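PDB 4CIT: vanadium-dependent haloperoxidase from Zobellia galactanivorans, which binds vanadate and probably oxidises iodide with hydrogen peroxide. Local coordinates for residues S376-D390 / I401-E413. Numbering follows the deposited sequence.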
loop_
_atom_site.group_PDB
_atom_site.type_symbol
_atom_site.label_atom_id
_atom_site.label_comp_id
_atom_site.label_asym_id
_atom_site.label_seq_id
_atom_site.Cartn_x
_atom_site.Cartn_y
_atom_site.Cartn_z
ATOM N N SER A 376 5.557 1.344 -8.327
ATOM C CA SER A 376 6.096 1.926 -9.537
ATOM C C SER A 376 6.208 0.962 -10.747
ATOM O O SER A 376 5.874 1.277 -11.939
ATOM C CB SER A 376 7.494 2.403 -9.251
ATOM O OG SER A 376 7.920 3.233 -10.318
ATOM N N VAL A 377 6.734 -0.195 -10.462
ATOM C CA VAL A 377 6.851 -1.255 -11.473
ATOM C C VAL A 377 5.504 -1.666 -12.019
ATOM O O VAL A 377 5.284 -1.756 -13.221
ATOM C CB VAL A 377 7.641 -2.464 -10.945
ATOM C CG1 VAL A 377 7.453 -3.659 -11.837
ATOM C CG2 VAL A 377 9.115 -2.091 -10.857
ATOM N N VAL A 378 4.553 -1.915 -11.125
ATOM C CA VAL A 378 3.196 -2.273 -11.549
ATOM C C VAL A 378 2.536 -1.183 -12.352
ATOM O O VAL A 378 2.029 -1.469 -13.450
ATOM C CB VAL A 378 2.279 -2.662 -10.334
ATOM C CG1 VAL A 378 0.859 -2.927 -10.821
ATOM C CG2 VAL A 378 2.856 -3.884 -9.682
ATOM N N LEU A 379 2.603 0.073 -11.898
ATOM C CA LEU A 379 1.922 1.141 -12.617
ATOM C C LEU A 379 2.607 1.432 -13.946
ATOM O O LEU A 379 1.948 1.807 -14.928
ATOM C CB LEU A 379 1.831 2.424 -11.739
ATOM C CG LEU A 379 0.914 2.192 -10.512
ATOM C CD1 LEU A 379 0.944 3.452 -9.644
ATOM C CD2 LEU A 379 -0.518 1.836 -10.794
ATOM N N THR A 380 3.929 1.293 -13.947
ATOM C CA THR A 380 4.653 1.429 -15.223
ATOM C C THR A 380 4.205 0.357 -16.225
ATOM O O THR A 380 4.016 0.620 -17.405
ATOM C CB THR A 380 6.123 1.413 -15.003
ATOM O OG1 THR A 380 6.442 2.476 -14.075
ATOM C CG2 THR A 380 6.901 1.570 -16.356
ATOM N N GLU A 381 4.002 -0.850 -15.763
ATOM C CA GLU A 381 3.571 -1.933 -16.613
ATOM C C GLU A 381 2.138 -1.696 -17.086
ATOM O O GLU A 381 1.861 -1.920 -18.265
ATOM C CB GLU A 381 3.608 -3.271 -15.922
ATOM C CG GLU A 381 3.292 -4.487 -16.836
ATOM C CD GLU A 381 1.802 -4.815 -17.058
ATOM O OE1 GLU A 381 0.996 -4.813 -16.089
ATOM O OE2 GLU A 381 1.420 -5.075 -18.266
ATOM N N VAL A 382 1.273 -1.192 -16.234
ATOM C CA VAL A 382 -0.145 -0.957 -16.645
ATOM C C VAL A 382 -0.351 0.255 -17.509
ATOM O O VAL A 382 -1.061 0.153 -18.572
ATOM C CB VAL A 382 -1.074 -0.914 -15.394
ATOM C CG1 VAL A 382 -2.497 -0.432 -15.696
ATOM C CG2 VAL A 382 -1.045 -2.205 -14.706
ATOM N N PHE A 383 0.234 1.398 -17.143
ATOM C CA PHE A 383 -0.042 2.693 -17.721
ATOM C C PHE A 383 1.103 3.268 -18.564
ATOM O O PHE A 383 0.907 4.221 -19.310
ATOM C CB PHE A 383 -0.397 3.706 -16.665
ATOM C CG PHE A 383 -1.664 3.423 -15.944
ATOM C CD1 PHE A 383 -2.877 3.533 -16.622
ATOM C CD2 PHE A 383 -1.654 3.079 -14.610
ATOM C CE1 PHE A 383 -4.101 3.350 -15.939
ATOM C CE2 PHE A 383 -2.878 2.801 -13.954
ATOM C CZ PHE A 383 -4.072 2.996 -14.628
ATOM N N GLY A 384 2.271 2.666 -18.442
ATOM C CA GLY A 384 3.430 2.986 -19.313
ATOM C C GLY A 384 4.468 3.814 -18.546
ATOM O O GLY A 384 4.227 4.280 -17.412
ATOM N N ASP A 385 5.667 3.862 -19.133
ATOM C CA ASP A 385 6.785 4.707 -18.667
ATOM C C ASP A 385 6.573 6.054 -19.147
ATOM O O ASP A 385 5.761 6.292 -20.016
ATOM C CB ASP A 385 8.169 4.139 -19.102
ATOM C CG ASP A 385 9.372 4.694 -18.234
ATOM O OD1 ASP A 385 9.178 5.305 -17.142
ATOM O OD2 ASP A 385 10.526 4.480 -18.702
ATOM N N ASN A 386 7.271 7.007 -18.531
ATOM C CA ASN A 386 7.108 8.396 -18.893
ATOM C C ASN A 386 5.672 8.897 -18.752
ATOM O O ASN A 386 5.182 9.709 -19.529
ATOM C CB ASN A 386 7.729 8.701 -20.290
ATOM C CG ASN A 386 9.231 8.625 -20.274
ATOM O OD1 ASN A 386 9.878 8.712 -19.217
ATOM N ND2 ASN A 386 9.818 8.406 -21.448
ATOM N N PHE A 387 4.969 8.388 -17.707
ATOM C CA PHE A 387 3.623 8.787 -17.442
ATOM C C PHE A 387 3.670 10.006 -16.514
ATOM O O PHE A 387 3.957 9.888 -15.300
ATOM C CB PHE A 387 2.824 7.642 -16.761
ATOM C CG PHE A 387 1.379 7.889 -16.658
ATOM C CD1 PHE A 387 0.867 8.613 -15.598
ATOM C CD2 PHE A 387 0.497 7.409 -17.605
ATOM C CE1 PHE A 387 -0.484 8.895 -15.500
ATOM C CE2 PHE A 387 -0.865 7.666 -17.509
ATOM C CZ PHE A 387 -1.357 8.406 -16.453
ATOM N N SER A 388 3.431 11.183 -17.075
ATOM C CA SER A 388 3.518 12.385 -16.266
ATOM C C SER A 388 2.191 12.581 -15.498
ATOM O O SER A 388 1.084 12.287 -15.948
ATOM C CB SER A 388 3.931 13.608 -17.099
ATOM O OG SER A 388 2.839 13.934 -17.926
ATOM N N PHE A 389 2.304 13.085 -14.286
ATOM C CA PHE A 389 1.144 13.318 -13.464
ATOM C C PHE A 389 1.387 14.320 -12.374
ATOM O O PHE A 389 2.556 14.585 -11.955
ATOM C CB PHE A 389 0.575 11.967 -12.856
ATOM C CG PHE A 389 1.464 11.292 -11.873
ATOM C CD1 PHE A 389 2.462 10.472 -12.317
ATOM C CD2 PHE A 389 1.290 11.476 -10.476
ATOM C CE1 PHE A 389 3.357 9.859 -11.406
ATOM C CE2 PHE A 389 2.118 10.842 -9.587
ATOM C CZ PHE A 389 3.143 10.019 -10.044
ATOM N N ASP A 390 0.282 14.973 -11.983
ATOM C CA ASP A 390 0.230 15.842 -10.791
ATOM C C ASP A 390 -0.303 15.062 -9.642
ATOM O O ASP A 390 -1.462 14.557 -9.691
ATOM C CB ASP A 390 -0.659 17.031 -11.088
ATOM C CG ASP A 390 -0.067 17.946 -12.168
ATOM O OD1 ASP A 390 1.159 18.021 -12.342
ATOM O OD2 ASP A 390 -0.861 18.563 -12.921
ATOM N N ILE A 401 0.580 20.240 -4.143
ATOM C CA ILE A 401 0.679 19.284 -5.262
ATOM C C ILE A 401 2.164 19.199 -5.624
ATOM O O ILE A 401 2.882 20.191 -5.721
ATOM C CB ILE A 401 -0.131 19.760 -6.501
ATOM C CG1 ILE A 401 -1.614 19.797 -6.116
ATOM C CG2 ILE A 401 0.068 18.937 -7.764
ATOM C CD1 ILE A 401 -2.497 20.478 -7.121
ATOM N N ARG A 402 2.628 18.022 -5.947
ATOM C CA ARG A 402 3.947 17.867 -6.612
ATOM C C ARG A 402 3.751 17.122 -7.899
ATOM O O ARG A 402 2.845 16.262 -7.971
ATOM C CB ARG A 402 4.990 17.152 -5.714
ATOM C CG ARG A 402 5.361 17.842 -4.398
ATOM C CD ARG A 402 6.486 17.170 -3.632
ATOM N NE ARG A 402 7.727 17.022 -4.342
ATOM C CZ ARG A 402 8.607 18.026 -4.568
ATOM N NH1 ARG A 402 8.408 19.257 -4.053
ATOM N NH2 ARG A 402 9.720 17.806 -5.251
ATOM N N SER A 403 4.533 17.489 -8.921
ATOM C CA SER A 403 4.379 16.959 -10.290
ATOM C C SER A 403 5.511 15.992 -10.566
ATOM O O SER A 403 6.614 16.205 -10.069
ATOM C CB SER A 403 4.377 18.135 -11.254
ATOM O OG SER A 403 3.108 18.841 -10.994
ATOM N N PHE A 404 5.249 14.983 -11.393
ATOM C CA PHE A 404 6.221 13.967 -11.725
ATOM C C PHE A 404 6.201 13.614 -13.176
ATOM O O PHE A 404 5.164 13.753 -13.854
ATOM C CB PHE A 404 5.914 12.667 -10.890
ATOM C CG PHE A 404 6.051 12.915 -9.437
ATOM C CD1 PHE A 404 7.289 12.960 -8.857
ATOM C CD2 PHE A 404 4.964 13.159 -8.658
ATOM C CE1 PHE A 404 7.423 13.246 -7.474
ATOM C CE2 PHE A 404 5.101 13.376 -7.276
ATOM C CZ PHE A 404 6.369 13.431 -6.692
ATOM N N LYS A 405 7.359 13.207 -13.698
ATOM C CA LYS A 405 7.425 12.890 -15.117
ATOM C C LYS A 405 7.141 11.425 -15.369
ATOM O O LYS A 405 6.955 10.998 -16.575
ATOM C CB LYS A 405 8.784 13.222 -15.693
ATOM C CG LYS A 405 9.176 14.673 -15.445
ATOM C CD LYS A 405 10.271 15.134 -16.418
ATOM C CE LYS A 405 10.656 16.592 -16.151
ATOM N NZ LYS A 405 9.483 17.486 -16.404
ATOM N N SER A 406 7.192 10.619 -14.315
ATOM C CA SER A 406 6.984 9.156 -14.415
ATOM C C SER A 406 6.693 8.533 -13.025
ATOM O O SER A 406 7.067 9.156 -11.997
ATOM C CB SER A 406 8.249 8.503 -15.027
ATOM O OG SER A 406 9.343 8.504 -14.120
ATOM N N PHE A 407 6.138 7.320 -12.998
ATOM C CA PHE A 407 6.048 6.633 -11.710
ATOM C C PHE A 407 7.411 6.380 -11.095
ATOM O O PHE A 407 7.558 6.496 -9.849
ATOM C CB PHE A 407 5.294 5.337 -11.822
ATOM C CG PHE A 407 3.949 5.493 -12.480
ATOM C CD1 PHE A 407 2.946 6.271 -11.905
ATOM C CD2 PHE A 407 3.701 4.868 -13.692
ATOM C CE1 PHE A 407 1.708 6.373 -12.513
ATOM C CE2 PHE A 407 2.472 4.992 -14.309
ATOM C CZ PHE A 407 1.479 5.749 -13.694
ATOM N N LYS A 408 8.397 6.067 -11.951
ATOM C CA LYS A 408 9.810 5.809 -11.522
ATOM C C LYS A 408 10.391 7.019 -10.806
ATOM O O LYS A 408 10.993 6.898 -9.725
ATOM C CB LYS A 408 10.685 5.415 -12.698
ATOM C CG LYS A 408 12.055 4.909 -12.244
ATOM C CD LYS A 408 13.009 4.741 -13.422
ATOM C CE LYS A 408 14.499 4.681 -13.026
ATOM N NZ LYS A 408 14.963 5.657 -11.994
ATOM N N GLN A 409 10.137 8.181 -11.344
ATOM C CA GLN A 409 10.607 9.436 -10.748
ATOM C C GLN A 409 9.986 9.707 -9.402
ATOM O O GLN A 409 10.670 10.057 -8.443
ATOM C CB GLN A 409 10.490 10.608 -11.691
ATOM C CG GLN A 409 11.084 11.909 -11.119
ATOM C CD GLN A 409 10.658 13.130 -11.912
ATOM O OE1 GLN A 409 9.476 13.444 -12.026
ATOM N NE2 GLN A 409 11.652 13.794 -12.556
ATOM N N ALA A 410 8.687 9.502 -9.299
ATOM C CA ALA A 410 8.015 9.569 -8.008
ATOM C C ALA A 410 8.589 8.586 -7.005
ATOM O O ALA A 410 8.758 8.979 -5.839
ATOM C CB ALA A 410 6.547 9.376 -8.130
ATOM N N ALA A 411 8.767 7.319 -7.371
ATOM C CA ALA A 411 9.360 6.350 -6.450
ATOM C C ALA A 411 10.772 6.748 -5.980
ATOM O O ALA A 411 11.141 6.566 -4.802
ATOM C CB ALA A 411 9.474 4.946 -7.092
ATOM N N ASP A 412 11.582 7.234 -6.918
ATOM C CA ASP A 412 12.905 7.708 -6.587
ATOM C C ASP A 412 12.879 8.869 -5.598
ATOM O O ASP A 412 13.693 8.925 -4.656
ATOM C CB ASP A 412 13.667 8.156 -7.809
ATOM C CG ASP A 412 14.165 6.945 -8.665
ATOM O OD1 ASP A 412 14.172 5.787 -8.160
ATOM O OD2 ASP A 412 14.482 7.248 -9.833
ATOM N N GLU A 413 11.896 9.757 -5.758
ATOM C CA GLU A 413 11.728 10.840 -4.813
ATOM C C GLU A 413 11.276 10.317 -3.474
ATOM O O GLU A 413 11.727 10.763 -2.396
ATOM C CB GLU A 413 10.786 11.954 -5.397
ATOM C CG GLU A 413 10.672 13.137 -4.487
ATOM C CD GLU A 413 9.799 14.234 -4.999
ATOM O OE1 GLU A 413 10.189 14.942 -5.968
ATOM O OE2 GLU A 413 8.714 14.341 -4.406
HETATM O O HOH W 1 7.880 4.892 -14.716
HETATM O O HOH W 2 5.714 6.269 -15.818
HETATM O O HOH W 3 6.999 12.264 -18.814
#
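With CG anti to its carbonyl carbon (chi1 -52°), Phe407 drives its ring as a knob into the hole formed by Ser376, Leu379, Thr380 and Phe383, while Phe389, its CG set between backbone N and carbonyl carbon (chi1 67°), places its ring against Phe407 and Phe404. Leu379 CB sits over the centre of the Phe407 face, a CH-pi contact 3.6 Å from the ring centroid. Phe383 CB meets the edge of that ring, and the Phe387 ring lies nearly parallel to it but slid aside, Phe387 CD1 being 3.5 Å from Phe407 CZ. Were Phe407 cut back to an alanine, the hole between the nearly antiparallel helical segments 376-383 and 407-413 would probably be left unfilled, and Leu379 and Phe387 would lose their aromatic partner. In the hairpin, Phe389 N donates to Phe404 O (3.0 Å) and Phe404 N to Phe389 O (2.8 Å); Ser403 OG donates to Asp390 OD1 at 2.5 Å. One water accepts from Phe387 N and Phe407 N and donates to Gly384 O; another joins Thr380 OG1, Asp385 OD1 and Lys408 N. In this PAP2 region, about 12 Å from bound vanadate at the Ala411 side chain, the rings probably exclude water, leaving polar groups of the turn to these two waters.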